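Local coordinates for Ent-copalyl diphosphate synthase (Streptomyces platensis, PDB 5BP8), which is a terpene-cyclase-family protein of the class II type, in which helices joined by long loops make up the fold, at residues Tyr70-Thr75 and Gly115-Pro120; Phe129-Leu134 and Pro166-Ala171. All coordinates share one frame; numbering follows the deposited sequence.

Both contacts are buried, their centres lie about 18 and 20 Å from the centre of the chain, and they adjoin one another. Contact 1 joins helix 72-86 to the end of helix 98-116; contact 2 sets helix 127-144 against the loop that leads into helix 171-179. Leucine and valine side chains bridge the two: Leu117 CD2 lies 3.8 Å from Leu168 CD2, while Val73 CG1 meets Val130 CG1 at 3.9 Å. Their chemistry differs in detail. Contact 1 is apolar packing, mostly leucine methyls against leucine, threonine and a peptide group, whereas contact 2 is partly proline carbons against loop carbonyls. Each also has a side-chain hydrogen bond within one segment, Thr75 to Gly71 and Ala171 to Asp169.

Contact 1: residues Tyr70-Thr75 and Gly115-Pro120; sequences YGLVPT and GLLAGP
This is a buried apolar contact between the start of helix 72-86 and the end of helix 98-116, and the side chain of Leu116 sits at its centre. Leu116 CB points toward the facing segment; CG is anti to the carbonyl carbon (chi1 -71°), and from it the two methyls diverge to different targets. CD2 rests against the peptide linking Gly71 to Leu72, 3.8 Å from Leu72 N. CD1 goes to Thr75, where OG1 is nearest at 3.5 Å and CB and CG2 lie close by; the two side chains cross at about a right angle.

The pairing of one helix's beginning with the next helix's end fits the helical hairpins from which the alpha-barrels of terpene cyclases are built. Leu72 answers from its own side: CG is anti to the backbone N (chi1 175°), and beyond it CD1 lies 3.8 Å from Leu116 O and 4.0 Å from Leu117 CD2. Leu112, one turn before Leu116, also touches Leu72, Thr75 and Leu117.

The hydroxyl beside Leu116 CD1 is well tied down. Thr75 OG1 donates to Gly71 O at 2.6 Å, tilted 28° from the carbonyl plane, and Thr75 N reaches the same oxygen at 3.0 Å from the opposite face, so two donors grip it. Thr75 OG1 is also bonded to Trp64 N, which helps to fix its rotation.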
# COMPACT_ATOMS: atom_id res chain seq x y z
N TYR A 70 -13.37 -0.88 5.08
CA TYR A 70 -12.37 -1.20 4.09
C TYR A 70 -13.01 -2.15 3.05
O TYR A 70 -12.39 -2.48 2.03
CB TYR A 70 -11.14 -1.83 4.70
CG TYR A 70 -10.20 -0.80 5.32
CD1 TYR A 70 -9.27 -0.13 4.54
CD2 TYR A 70 -10.29 -0.45 6.65
CE1 TYR A 70 -8.42 0.83 5.07
CE2 TYR A 70 -9.42 0.49 7.21
CZ TYR A 70 -8.50 1.14 6.41
OH TYR A 70 -7.64 2.09 6.93
N GLY A 71 -14.21 -2.64 3.34
CA GLY A 71 -14.94 -3.46 2.35
C GLY A 71 -15.61 -2.67 1.25
O GLY A 71 -16.02 -3.23 0.21
N LEU A 72 -15.78 -1.36 1.43
CA LEU A 72 -16.62 -0.59 0.49
C LEU A 72 -16.01 -0.56 -0.92
O LEU A 72 -16.64 -0.99 -1.91
CB LEU A 72 -16.86 0.83 1.01
CG LEU A 72 -17.61 1.78 0.05
CD1 LEU A 72 -18.96 1.20 -0.35
CD2 LEU A 72 -17.77 3.14 0.69
N VAL A 73 -14.76 -0.11 -1.02
CA VAL A 73 -14.14 -0.05 -2.35
C VAL A 73 -14.01 -1.41 -3.06
O VAL A 73 -14.43 -1.57 -4.23
CB VAL A 73 -12.80 0.69 -2.31
CG1 VAL A 73 -12.01 0.45 -3.58
CG2 VAL A 73 -13.05 2.18 -2.04
N PRO A 74 -13.46 -2.44 -2.38
CA PRO A 74 -13.38 -3.69 -3.12
C PRO A 74 -14.74 -4.35 -3.44
O PRO A 74 -14.85 -5.02 -4.49
CB PRO A 74 -12.54 -4.58 -2.20
CG PRO A 74 -12.66 -3.98 -0.86
CD PRO A 74 -12.80 -2.51 -1.09
N THR A 75 -15.75 -4.14 -2.61
CA THR A 75 -17.09 -4.68 -2.89
C THR A 75 -17.68 -3.97 -4.09
O THR A 75 -18.23 -4.61 -5.04
CB THR A 75 -18.01 -4.62 -1.65
OG1 THR A 75 -17.42 -5.34 -0.57
CG2 THR A 75 -19.38 -5.23 -1.98
N GLY A 115 -25.17 -2.09 4.55
CA GLY A 115 -24.25 -1.49 5.50
C GLY A 115 -23.07 -0.74 4.93
O GLY A 115 -22.63 0.26 5.50
N LEU A 116 -22.51 -1.21 3.83
CA LEU A 116 -21.27 -0.62 3.36
C LEU A 116 -21.48 0.81 2.86
O LEU A 116 -20.61 1.67 3.09
CB LEU A 116 -20.60 -1.45 2.27
CG LEU A 116 -19.97 -2.78 2.71
CD1 LEU A 116 -19.72 -3.62 1.45
CD2 LEU A 116 -18.71 -2.64 3.53
N LEU A 117 -22.56 1.06 2.14
CA LEU A 117 -22.75 2.39 1.52
C LEU A 117 -23.00 3.47 2.58
O LEU A 117 -22.70 4.65 2.36
CB LEU A 117 -23.87 2.38 0.50
CG LEU A 117 -23.43 1.70 -0.81
CD1 LEU A 117 -24.69 1.38 -1.58
CD2 LEU A 117 -22.46 2.51 -1.65
N ALA A 118 -23.52 3.04 3.71
CA ALA A 118 -23.86 3.94 4.81
C ALA A 118 -22.86 3.93 5.94
O ALA A 118 -23.03 4.69 6.92
CB ALA A 118 -25.22 3.54 5.38
N GLY A 119 -21.82 3.08 5.84
CA GLY A 119 -20.85 2.87 6.94
C GLY A 119 -19.67 3.80 6.78
O GLY A 119 -19.71 4.71 5.93
N PRO A 120 -18.62 3.58 7.59
CA PRO A 120 -17.42 4.42 7.48
C PRO A 120 -16.75 4.27 6.14
O PRO A 120 -16.83 3.19 5.50
CB PRO A 120 -16.49 3.93 8.62
CG PRO A 120 -17.18 2.80 9.29
CD PRO A 120 -18.46 2.48 8.56

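Contact 2: residues Phe129-Leu134 and Pro166-Ala171; sequences FVAPSL and PDLDGA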
# COMPACT_ATOMS: atom_id res chain seq x y z
N PHE A 129 -12.61 9.32 -6.17
CA PHE A 129 -12.81 9.05 -7.60
C PHE A 129 -13.33 7.65 -7.81
O PHE A 129 -14.32 7.44 -8.51
CB PHE A 129 -11.51 9.27 -8.38
CG PHE A 129 -10.96 10.67 -8.20
CD1 PHE A 129 -11.56 11.73 -8.83
CD2 PHE A 129 -9.89 10.92 -7.34
CE1 PHE A 129 -11.09 13.02 -8.65
CE2 PHE A 129 -9.42 12.20 -7.14
CZ PHE A 129 -10.01 13.26 -7.80
N VAL A 130 -12.63 6.69 -7.21
CA VAL A 130 -12.89 5.28 -7.42
C VAL A 130 -14.32 4.90 -7.00
O VAL A 130 -15.04 4.23 -7.74
CB VAL A 130 -11.87 4.49 -6.58
CG1 VAL A 130 -12.23 3.03 -6.50
CG2 VAL A 130 -10.48 4.66 -7.20
N ALA A 131 -14.71 5.33 -5.81
CA ALA A 131 -15.98 4.88 -5.24
C ALA A 131 -17.20 5.43 -6.01
O ALA A 131 -18.04 4.63 -6.46
CB ALA A 131 -16.05 5.18 -3.76
N PRO A 132 -17.25 6.75 -6.28
CA PRO A 132 -18.40 7.20 -7.08
C PRO A 132 -18.39 6.70 -8.50
O PRO A 132 -19.45 6.49 -9.11
CB PRO A 132 -18.31 8.73 -7.07
CG PRO A 132 -17.01 9.06 -6.42
CD PRO A 132 -16.46 7.86 -5.72
N SER A 133 -17.20 6.53 -9.07
CA SER A 133 -17.11 5.96 -10.40
C SER A 133 -17.78 4.59 -10.49
O SER A 133 -18.58 4.32 -11.40
CB SER A 133 -15.65 5.87 -10.83
OG SER A 133 -15.62 5.46 -12.18
N LEU A 134 -17.48 3.74 -9.53
CA LEU A 134 -18.01 2.38 -9.53
C LEU A 134 -19.50 2.33 -9.21
O LEU A 134 -20.27 1.55 -9.82
CB LEU A 134 -17.24 1.54 -8.51
CG LEU A 134 -15.82 1.21 -8.99
CD1 LEU A 134 -14.99 0.64 -7.88
CD2 LEU A 134 -15.81 0.28 -10.20
N PRO A 166 -19.84 11.82 1.90
CA PRO A 166 -19.31 12.89 1.06
C PRO A 166 -18.35 12.39 -0.01
O PRO A 166 -18.41 12.87 -1.15
CB PRO A 166 -18.57 13.78 2.07
CG PRO A 166 -19.33 13.60 3.34
CD PRO A 166 -19.77 12.16 3.33
N ASP A 167 -17.51 11.41 0.33
CA ASP A 167 -16.54 10.88 -0.65
C ASP A 167 -17.22 10.17 -1.83
O ASP A 167 -16.62 9.99 -2.90
CB ASP A 167 -15.55 9.90 0.01
CG ASP A 167 -14.44 10.59 0.80
OD1 ASP A 167 -14.22 11.81 0.62
OD2 ASP A 167 -13.81 9.90 1.62
N LEU A 168 -18.47 9.75 -1.65
CA LEU A 168 -19.15 9.12 -2.75
C LEU A 168 -20.00 10.10 -3.58
O LEU A 168 -20.66 9.70 -4.51
CB LEU A 168 -19.98 7.92 -2.27
CG LEU A 168 -19.14 6.64 -2.22
CD1 LEU A 168 -18.04 6.74 -1.16
CD2 LEU A 168 -20.02 5.43 -1.99
N ASP A 169 -19.93 11.39 -3.24
CA ASP A 169 -20.74 12.41 -3.89
C ASP A 169 -20.57 12.52 -5.43
O ASP A 169 -21.55 12.71 -6.16
CB ASP A 169 -20.46 13.77 -3.22
CG ASP A 169 -21.05 14.90 -3.97
OD1 ASP A 169 -20.29 15.56 -4.69
OD2 ASP A 169 -22.27 15.10 -3.88
N GLY A 170 -19.36 12.44 -5.95
CA GLY A 170 -19.25 12.43 -7.45
C GLY A 170 -19.01 13.79 -8.13
O GLY A 170 -18.64 13.85 -9.30
N ALA A 171 -19.16 14.88 -7.39
CA ALA A 171 -18.93 16.22 -7.93
C ALA A 171 -17.47 16.42 -8.34
O ALA A 171 -17.20 16.93 -9.43
CB ALA A 171 -19.36 17.28 -6.93
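CG of Leu168 lies on the backbone N side, roughly anti to the carbonyl carbon (chi1 -87°), and chi2 of 66° then sets CD1 3.6 Å from Ala131 CB, with CG itself at 3.7 Å from the same methyl. Here a proline-kinked helix, 127-144, packs against a short 3-10 turn, 166-168, and Gly170 two residues on: within a predominantly helical terpene-cyclase fold, the loop after helix 127-144 folds back on that helix before entering helix 171-179.

Pro132 does the rest. CB, CG and CD of its ring lie against the loop backbone: CD is 3.5 Å from Asp167 O, with CG close to the same oxygen, while CB approaches Leu168 O at 3.6 Å and Gly170 CA at 3.8 Å. Proline has no N-H to give to the preceding turn, so the helix kinks at this point, and the regular pattern resumes with Ser133 N bonded to Phe129 O. Leu76 of helix 72-86 also touches Ala131.

Gly170 adopts a positive phi, where a side chain would jam against the carbonyl oxygen of Asp169, and it occupies the N-cap position of helix 171-179. Just before it Asp169 forms an Asx turn: OD1 accepts from Ala171 N at 3.0 Å, with the donor 50° above the carboxylate plane.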